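Lin0012 protein (Listeria innocua, PDB 3K17) probably phosphorylates phosphomevalonate with ATP, a step of the mevalonate route to isopentenyl diphosphate, as a kinase of the GHMP family. Local coordinates at residues A[12-17]-A[165-170]; A[27-32]-A[172-177]. One frame throughout, in Å; residues are numbered along the deposited sequence.

Contact 1 (A[12-17]-A[165-170]); sequences PGKLYV and ASCMYG
Pro12 and Cys167 carry most of this meeting of a strand with the last turn of a helix. The polar approach comes first. The Cys167 sulfur is anti to its own carbonyl carbon (chi1 -65°), and SG comes to 3.4 Å from Pro12 O. The same sulfur is 4.1 Å from Lys14 CB, two residues further along the strand. SG thus lies close to the strand between Pro12 and Lys14.

The second group is made of van der Waals contacts. The Pro12 ring meets the backbone of the same cysteine, its CD 3.6 Å from Cys167 O, a carbonyl in the last turn. Ser166 and Lys14 meet through the first atoms of their side chains, with Lys14 CB 3.5 Å from Ser166 OG and 3.8 Å from Ser166 CB. The rest of the lysine chain leads away from the helix. Its CG stands between the backbone N and the carbonyl carbon (chi1 69°), and the chain bends again at chi2 and chi4. Pro12 CG also reaches Gly170, at 4.4 Å from its CA. Gly170 has positive phi and is the first residue to leave the helical conformation.

The touching residues are all buried. Strand 12-17 and helix 165-169 run at 138° to each other, and their axes approach to 7.3 Å. Cys167 also packs on Ala122 and Val125 of helix 119-135. Pro12 touches Ala34 of strand 29-35, the neighbouring strand. Taken together this is alpha/beta packing of a helix on one face of a mixed sheet, here in the N-terminal domain of a GHMP kinase.

Contact 2 (A[27-32]-A[172-177]); sequences GHTAIL and WIAYTT
Leu32 and Ile173 have the most surface buried here, and they face each other as an antiparallel hydrogen-bonded pair. Leu32 N gives a bond to Ile173 O, and Ile173 N returns one of 2.9 Å to Leu32 O, with an N-H...O angle of 168°. Both side chains lie on the face that also carries Ala30 and Tyr175. The two CD1 methyls of Leu32 and Ile173 are 4.2 Å apart. Leu32 CD1 is also 3.9 Å from Tyr175 CB, and these two side chains lie side by side and point the same way. Strand 7-18 also borders Leu32, which touches Lys14 and Tyr16 there.

Tyr175, the third residue, pairs with Ala30. Its N-H bonds to Ala30 O at 2.7 Å, nearly along the C=O axis, and its own O accepts from Ala30 N. Chi1 (175°) puts CG anti to the backbone N. The ring end leads away from strand 29-32, and its hydroxyl bonds to Ser160 O.

The opposite face holds Thr29, Ile31, Ala174 and Thr176. Ile31 CD1 packs 3.9 Å from Ala174 CB. Thr29 and Thr176 form a non-hydrogen-bonded pair whose side chains cross obliquely. Their OG1 atoms nevertheless share a hydrogen bond of 2.7 Å, which ties the pair through its side chains. Past the end of the paired strands, Thr177 N bonds to His28 O, and Gly27 N bonds to Thr177 O at 2.7 Å, the donor tilted 31° from the carbonyl plane.

Strand 172-176 also bonds to strand 204-208, and strand 29-35 to strand 7-18. The pair is therefore an interior antiparallel ladder of the mixed sheet in this GHMP kinase fold.

Overall arrangement
The centres of the two contacts lie 11 Å apart, and they touch directly. Both reach the same mixed sheet, in which strands 7-18 and 29-35 are neighbours. Val17 N probably bonds to Ile31 O. Ser166 N packs 3.6 Å from Ile173 CD1, and Ala165 CB packs 3.5 Å from Tyr175 CD1. Along the chain the segments alternate: 12-17, 27-32, 165-170, 172-177. Two strands near the N-terminus thus meet a helix and the strand that follows it. Contact 1 sets helix 162-169 against the sheet, and contact 2 brings strand 172-176 into it. Both bring together parts of the chain some 140 residues apart, around the same sheet.

Contact 1 (A[12-17]-A[165-170])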
ATOM      1  N   PRO A  12       5.631  27.928 -31.116  1.00 15.50           N
ATOM      2  CA  PRO A  12       5.964  29.140 -30.373  1.00 15.83           C
ATOM      3  C   PRO A  12       5.368  29.122 -28.971  1.00 16.85           C
ATOM      4  O   PRO A  12       4.365  28.450 -28.727  1.00 17.21           O
ATOM      5  CB  PRO A  12       5.354  30.238 -31.238  1.00 16.62           C
ATOM      6  CG  PRO A  12       4.085  29.573 -31.731  1.00 14.48           C
ATOM      7  CD  PRO A  12       4.570  28.183 -32.112  1.00 12.76           C
ATOM      8  N   GLY A  13       6.006  29.853 -28.060  1.00 15.12           N
ATOM      9  CA  GLY A  13       5.509  29.962 -26.702  1.00 14.58           C
ATOM     10  C   GLY A  13       4.356  30.953 -26.731  1.00 15.50           C
ATOM     11  O   GLY A  13       4.061  31.520 -27.784  1.00 12.87           O
ATOM     12  N   LYS A  14       3.717  31.186 -25.589  1.00 14.28           N
ATOM     13  CA  LYS A  14       2.573  32.091 -25.542  1.00 16.28           C
ATOM     14  C   LYS A  14       2.631  33.072 -24.387  1.00 17.46           C
ATOM     15  O   LYS A  14       3.304  32.843 -23.387  1.00 16.11           O
ATOM     16  CB  LYS A  14       1.278  31.283 -25.419  1.00 15.33           C
ATOM     17  CG  LYS A  14       1.132  30.571 -24.053  1.00 15.46           C
ATOM     18  CD  LYS A  14       0.361  31.417 -23.023  1.00 15.11           C
ATOM     19  CE  LYS A  14       0.698  31.028 -21.578  1.00 15.67           C
ATOM     20  NZ  LYS A  14       2.040  31.574 -21.170  1.00 19.05           N
ATOM     21  N   LEU A  15       1.886  34.158 -24.537  1.00 17.11           N
ATOM     22  CA  LEU A  15       1.788  35.186 -23.519  1.00 16.31           C
ATOM     23  C   LEU A  15       0.381  35.750 -23.513  1.00 18.36           C
ATOM     24  O   LEU A  15      -0.101  36.228 -24.542  1.00 17.21           O
ATOM     25  CB  LEU A  15       2.777  36.325 -23.799  1.00 18.08           C
ATOM     26  CG  LEU A  15       4.228  36.106 -23.362  1.00 18.77           C
ATOM     27  CD1 LEU A  15       5.091  37.267 -23.826  1.00 19.44           C
ATOM     28  CD2 LEU A  15       4.274  35.970 -21.832  1.00 16.83           C
ATOM     29  N   TYR A  16      -0.289  35.671 -22.368  1.00 16.54           N
ATOM     30  CA  TYR A  16      -1.616  36.251 -22.249  1.00 17.32           C
ATOM     31  C   TYR A  16      -1.389  37.752 -22.290  1.00 18.80           C
ATOM     32  O   TYR A  16      -0.403  38.252 -21.737  1.00 17.26           O
ATOM     33  CB  TYR A  16      -2.254  35.870 -20.915  1.00 15.77           C
ATOM     34  CG  TYR A  16      -3.045  34.584 -20.971  1.00 17.25           C
ATOM     35  CD1 TYR A  16      -4.358  34.577 -21.440  1.00 16.35           C
ATOM     36  CD2 TYR A  16      -2.469  33.371 -20.598  1.00 14.40           C
ATOM     37  CE1 TYR A  16      -5.080  33.402 -21.541  1.00 17.07           C
ATOM     38  CE2 TYR A  16      -3.185  32.179 -20.696  1.00 17.25           C
ATOM     39  CZ  TYR A  16      -4.490  32.205 -21.171  1.00 18.86           C
ATOM     40  OH  TYR A  16      -5.207  31.038 -21.287  1.00 20.13           O
ATOM     41  N   VAL A  17      -2.290  38.472 -22.948  1.00 19.11           N
ATOM     42  CA  VAL A  17      -2.164  39.921 -23.048  1.00 18.31           C
ATOM     43  C   VAL A  17      -3.256  40.595 -22.221  1.00 19.94           C
ATOM     44  O   VAL A  17      -3.028  41.640 -21.629  1.00 20.24           O
ATOM     45  CB  VAL A  17      -2.265  40.393 -24.512  1.00 18.83           C
ATOM     46  CG1 VAL A  17      -2.220  41.920 -24.573  1.00 18.23           C
ATOM     47  CG2 VAL A  17      -1.123  39.802 -25.328  1.00 17.60           C
ATOM     48  N   ALA A 165      -4.420  27.234 -27.629  1.00 14.43           N
ATOM     49  CA  ALA A 165      -4.852  27.931 -28.844  1.00 16.16           C
ATOM     50  C   ALA A 165      -3.749  28.801 -29.437  1.00 16.12           C
ATOM     51  O   ALA A 165      -3.475  28.753 -30.641  1.00 17.70           O
ATOM     52  CB  ALA A 165      -6.083  28.790 -28.544  1.00 12.74           C
ATOM     53  N   SER A 166      -3.117  29.593 -28.577  1.00 15.82           N
ATOM     54  CA  SER A 166      -2.059  30.489 -29.001  1.00 14.53           C
ATOM     55  C   SER A 166      -0.871  29.741 -29.588  1.00 16.18           C
ATOM     56  O   SER A 166      -0.338  30.145 -30.620  1.00 15.33           O
ATOM     57  CB  SER A 166      -1.617  31.362 -27.823  1.00 14.78           C
ATOM     58  OG  SER A 166      -0.546  32.205 -28.199  1.00 13.04           O
ATOM     59  N   CYS A 167      -0.449  28.653 -28.936  1.00 14.94           N
ATOM     60  CA  CYS A 167       0.684  27.866 -29.432  1.00 14.28           C
ATOM     61  C   CYS A 167       0.358  27.206 -30.778  1.00 15.15           C
ATOM     62  O   CYS A 167       1.206  27.123 -31.666  1.00 15.95           O
ATOM     63  CB  CYS A 167       1.067  26.789 -28.410  1.00 12.98           C
ATOM     64  SG  CYS A 167       1.692  27.484 -26.855  1.00 16.00           S
HETATM   65  N   MSE A 168      -0.880  26.752 -30.917  1.00 15.76           N
HETATM   66  CA  MSE A 168      -1.336  26.093 -32.142  1.00 18.61           C
HETATM   67  C   MSE A 168      -1.497  27.054 -33.332  1.00 18.23           C
HETATM   68  O   MSE A 168      -1.030  26.769 -34.435  1.00 18.42           O
HETATM   69  CB  MSE A 168      -2.669  25.394 -31.863  1.00 21.40           C
HETATM   70  CG  MSE A 168      -3.332  24.733 -33.060  1.00 28.51           C
HETATM   71 SE   MSE A 168      -2.370  23.177 -33.660  1.00 44.19          SE
HETATM   72  CE  MSE A 168      -2.953  21.939 -32.266  1.00 33.33           C
ATOM     73  N   TYR A 169      -2.142  28.191 -33.089  1.00 17.63           N
ATOM     74  CA  TYR A 169      -2.424  29.180 -34.134  1.00 20.18           C
ATOM     75  C   TYR A 169      -1.329  30.192 -34.443  1.00 20.38           C
ATOM     76  O   TYR A 169      -1.260  30.705 -35.560  1.00 20.66           O
ATOM     77  CB  TYR A 169      -3.717  29.940 -33.798  1.00 18.17           C
ATOM     78  CG  TYR A 169      -4.970  29.134 -34.028  1.00 21.34           C
ATOM     79  CD1 TYR A 169      -5.206  27.957 -33.320  1.00 22.92           C
ATOM     80  CD2 TYR A 169      -5.896  29.516 -34.999  1.00 22.90           C
ATOM     81  CE1 TYR A 169      -6.327  27.174 -33.578  1.00 24.06           C
ATOM     82  CE2 TYR A 169      -7.021  28.743 -35.263  1.00 22.73           C
ATOM     83  CZ  TYR A 169      -7.230  27.575 -34.556  1.00 24.62           C
ATOM     84  OH  TYR A 169      -8.325  26.793 -34.839  1.00 24.55           O
ATOM     85  N   GLY A 170      -0.468  30.479 -33.470  1.00 18.81           N
ATOM     86  CA  GLY A 170       0.576  31.464 -33.699  1.00 15.79           C
ATOM     87  C   GLY A 170      -0.035  32.858 -33.774  1.00 15.31           C
ATOM     88  O   GLY A 170      -1.231  33.037 -33.533  1.00 13.83           O
TER

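Contact 2 (A[27-32]-A[172-177])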
ATOM      1  N   GLY A  27     -17.092  30.559 -22.390  1.00 26.32           N
ATOM      2  CA  GLY A  27     -17.552  31.692 -23.174  1.00 26.26           C
ATOM      3  C   GLY A  27     -16.833  33.006 -22.945  1.00 25.56           C
ATOM      4  O   GLY A  27     -17.154  34.003 -23.591  1.00 24.69           O
ATOM      5  N   HIS A  28     -15.872  33.036 -22.026  1.00 25.39           N
ATOM      6  CA  HIS A  28     -15.143  34.273 -21.786  1.00 22.87           C
ATOM      7  C   HIS A  28     -13.970  34.380 -22.748  1.00 23.13           C
ATOM      8  O   HIS A  28     -13.455  33.368 -23.243  1.00 22.28           O
ATOM      9  CB  HIS A  28     -14.686  34.359 -20.331  1.00 24.84           C
ATOM     10  CG  HIS A  28     -15.782  34.738 -19.386  1.00 24.37           C
ATOM     11  ND1 HIS A  28     -16.901  33.957 -19.191  1.00 26.50           N
ATOM     12  CD2 HIS A  28     -15.936  35.821 -18.587  1.00 24.49           C
ATOM     13  CE1 HIS A  28     -17.695  34.540 -18.310  1.00 25.52           C
ATOM     14  NE2 HIS A  28     -17.132  35.673 -17.929  1.00 23.88           N
ATOM     15  N   THR A  29     -13.540  35.607 -23.013  1.00 22.27           N
ATOM     16  CA  THR A  29     -12.477  35.824 -23.978  1.00 23.25           C
ATOM     17  C   THR A  29     -11.185  36.456 -23.470  1.00 23.10           C
ATOM     18  O   THR A  29     -11.193  37.318 -22.587  1.00 24.31           O
ATOM     19  CB  THR A  29     -13.005  36.686 -25.156  1.00 21.96           C
ATOM     20  OG1 THR A  29     -14.203  36.097 -25.675  1.00 22.81           O
ATOM     21  CG2 THR A  29     -11.979  36.762 -26.269  1.00 21.54           C
ATOM     22  N   ALA A  30     -10.075  36.020 -24.055  1.00 20.74           N
ATOM     23  CA  ALA A  30      -8.765  36.560 -23.718  1.00 19.93           C
ATOM     24  C   ALA A  30      -7.999  36.828 -25.001  1.00 17.81           C
ATOM     25  O   ALA A  30      -8.289  36.238 -26.045  1.00 19.70           O
ATOM     26  CB  ALA A  30      -7.979  35.579 -22.838  1.00 19.25           C
ATOM     27  N   ILE A  31      -7.027  37.728 -24.913  1.00 17.44           N
ATOM     28  CA  ILE A  31      -6.179  38.067 -26.041  1.00 17.07           C
ATOM     29  C   ILE A  31      -4.817  37.428 -25.743  1.00 17.39           C
ATOM     30  O   ILE A  31      -4.354  37.475 -24.610  1.00 14.69           O
ATOM     31  CB  ILE A  31      -5.965  39.587 -26.155  1.00 19.39           C
ATOM     32  CG1 ILE A  31      -7.310  40.302 -26.347  1.00 22.06           C
ATOM     33  CG2 ILE A  31      -5.001  39.887 -27.312  1.00 17.38           C
ATOM     34  CD1 ILE A  31      -8.044  39.898 -27.611  1.00 24.32           C
ATOM     35  N   LEU A  32      -4.194  36.817 -26.746  1.00 16.05           N
ATOM     36  CA  LEU A  32      -2.876  36.218 -26.544  1.00 17.14           C
ATOM     37  C   LEU A  32      -2.025  36.390 -27.775  1.00 16.92           C
ATOM     38  O   LEU A  32      -2.538  36.547 -28.884  1.00 17.31           O
ATOM     39  CB  LEU A  32      -2.961  34.711 -26.266  1.00 15.03           C
ATOM     40  CG  LEU A  32      -3.704  34.146 -25.055  1.00 13.41           C
ATOM     41  CD1 LEU A  32      -5.033  33.558 -25.513  1.00 11.18           C
ATOM     42  CD2 LEU A  32      -2.836  33.049 -24.403  1.00 15.51           C
ATOM     43  N   TRP A 172      -1.364  36.650 -33.211  1.00 17.02           N
ATOM     44  CA  TRP A 172      -2.181  37.246 -32.168  1.00 17.09           C
ATOM     45  C   TRP A 172      -3.603  36.719 -32.304  1.00 19.41           C
ATOM     46  O   TRP A 172      -4.137  36.655 -33.416  1.00 17.77           O
ATOM     47  CB  TRP A 172      -2.206  38.776 -32.312  1.00 17.87           C
ATOM     48  CG  TRP A 172      -0.892  39.457 -32.038  1.00 17.12           C
ATOM     49  CD1 TRP A 172       0.240  39.403 -32.801  1.00 17.37           C
ATOM     50  CD2 TRP A 172      -0.564  40.248 -30.889  1.00 15.31           C
ATOM     51  NE1 TRP A 172       1.255  40.104 -32.195  1.00 16.87           N
ATOM     52  CE2 TRP A 172       0.789  40.632 -31.019  1.00 17.22           C
ATOM     53  CE3 TRP A 172      -1.282  40.665 -29.758  1.00 18.14           C
ATOM     54  CZ2 TRP A 172       1.442  41.413 -30.057  1.00 16.75           C
ATOM     55  CZ3 TRP A 172      -0.632  41.442 -28.800  1.00 16.81           C
ATOM     56  CH2 TRP A 172       0.717  41.806 -28.958  1.00 16.50           C
ATOM     57  N   ILE A 173      -4.223  36.358 -31.183  1.00 17.21           N
ATOM     58  CA  ILE A 173      -5.588  35.844 -31.231  1.00 16.64           C
ATOM     59  C   ILE A 173      -6.490  36.312 -30.100  1.00 17.94           C
ATOM     60  O   ILE A 173      -6.035  36.720 -29.026  1.00 15.81           O
ATOM     61  CB  ILE A 173      -5.635  34.294 -31.181  1.00 16.40           C
ATOM     62  CG1 ILE A 173      -5.049  33.803 -29.853  1.00 16.11           C
ATOM     63  CG2 ILE A 173      -4.877  33.698 -32.360  1.00 16.00           C
ATOM     64  CD1 ILE A 173      -5.324  32.328 -29.543  1.00 12.84           C
ATOM     65  N   ALA A 174      -7.787  36.234 -30.373  1.00 17.85           N
ATOM     66  CA  ALA A 174      -8.811  36.528 -29.399  1.00 17.53           C
ATOM     67  C   ALA A 174      -9.332  35.110 -29.171  1.00 19.35           C
ATOM     68  O   ALA A 174      -9.867  34.481 -30.090  1.00 20.32           O
ATOM     69  CB  ALA A 174      -9.893  37.403 -29.996  1.00 19.27           C
ATOM     70  N   TYR A 175      -9.146  34.592 -27.963  1.00 21.04           N
ATOM     71  CA  TYR A 175      -9.589  33.237 -27.649  1.00 18.21           C
ATOM     72  C   TYR A 175     -10.818  33.235 -26.756  1.00 18.65           C
ATOM     73  O   TYR A 175     -10.825  33.866 -25.697  1.00 20.52           O
ATOM     74  CB  TYR A 175      -8.471  32.471 -26.936  1.00 15.85           C
ATOM     75  CG  TYR A 175      -8.902  31.102 -26.463  1.00 18.08           C
ATOM     76  CD1 TYR A 175      -9.080  30.060 -27.367  1.00 14.48           C
ATOM     77  CD2 TYR A 175      -9.172  30.857 -25.113  1.00 16.47           C
ATOM     78  CE1 TYR A 175      -9.517  28.803 -26.945  1.00 19.69           C
ATOM     79  CE2 TYR A 175      -9.612  29.602 -24.683  1.00 18.53           C
ATOM     80  CZ  TYR A 175      -9.782  28.579 -25.605  1.00 17.38           C
ATOM     81  OH  TYR A 175     -10.213  27.336 -25.192  1.00 16.14           O
ATOM     82  N   THR A 176     -11.857  32.524 -27.177  1.00 18.33           N
ATOM     83  CA  THR A 176     -13.072  32.430 -26.385  1.00 19.59           C
ATOM     84  C   THR A 176     -13.264  30.987 -25.937  1.00 20.41           C
ATOM     85  O   THR A 176     -13.531  30.090 -26.743  1.00 22.72           O
ATOM     86  CB  THR A 176     -14.301  32.899 -27.179  1.00 21.30           C
ATOM     87  OG1 THR A 176     -14.103  34.256 -27.588  1.00 19.06           O
ATOM     88  CG2 THR A 176     -15.556  32.806 -26.318  1.00 19.43           C
ATOM     89  N   THR A 177     -13.132  30.789 -24.634  1.00 22.84           N
ATOM     90  CA  THR A 177     -13.223  29.481 -24.004  1.00 22.48           C
ATOM     91  C   THR A 177     -14.478  28.681 -24.317  1.00 23.65           C
ATOM     92  O   THR A 177     -15.594  29.186 -24.218  1.00 25.08           O
ATOM     93  CB  THR A 177     -13.096  29.627 -22.474  1.00 21.37           C
ATOM     94  OG1 THR A 177     -11.980  30.478 -22.174  1.00 20.01           O
ATOM     95  CG2 THR A 177     -12.891  28.259 -21.817  1.00 20.95           C
TER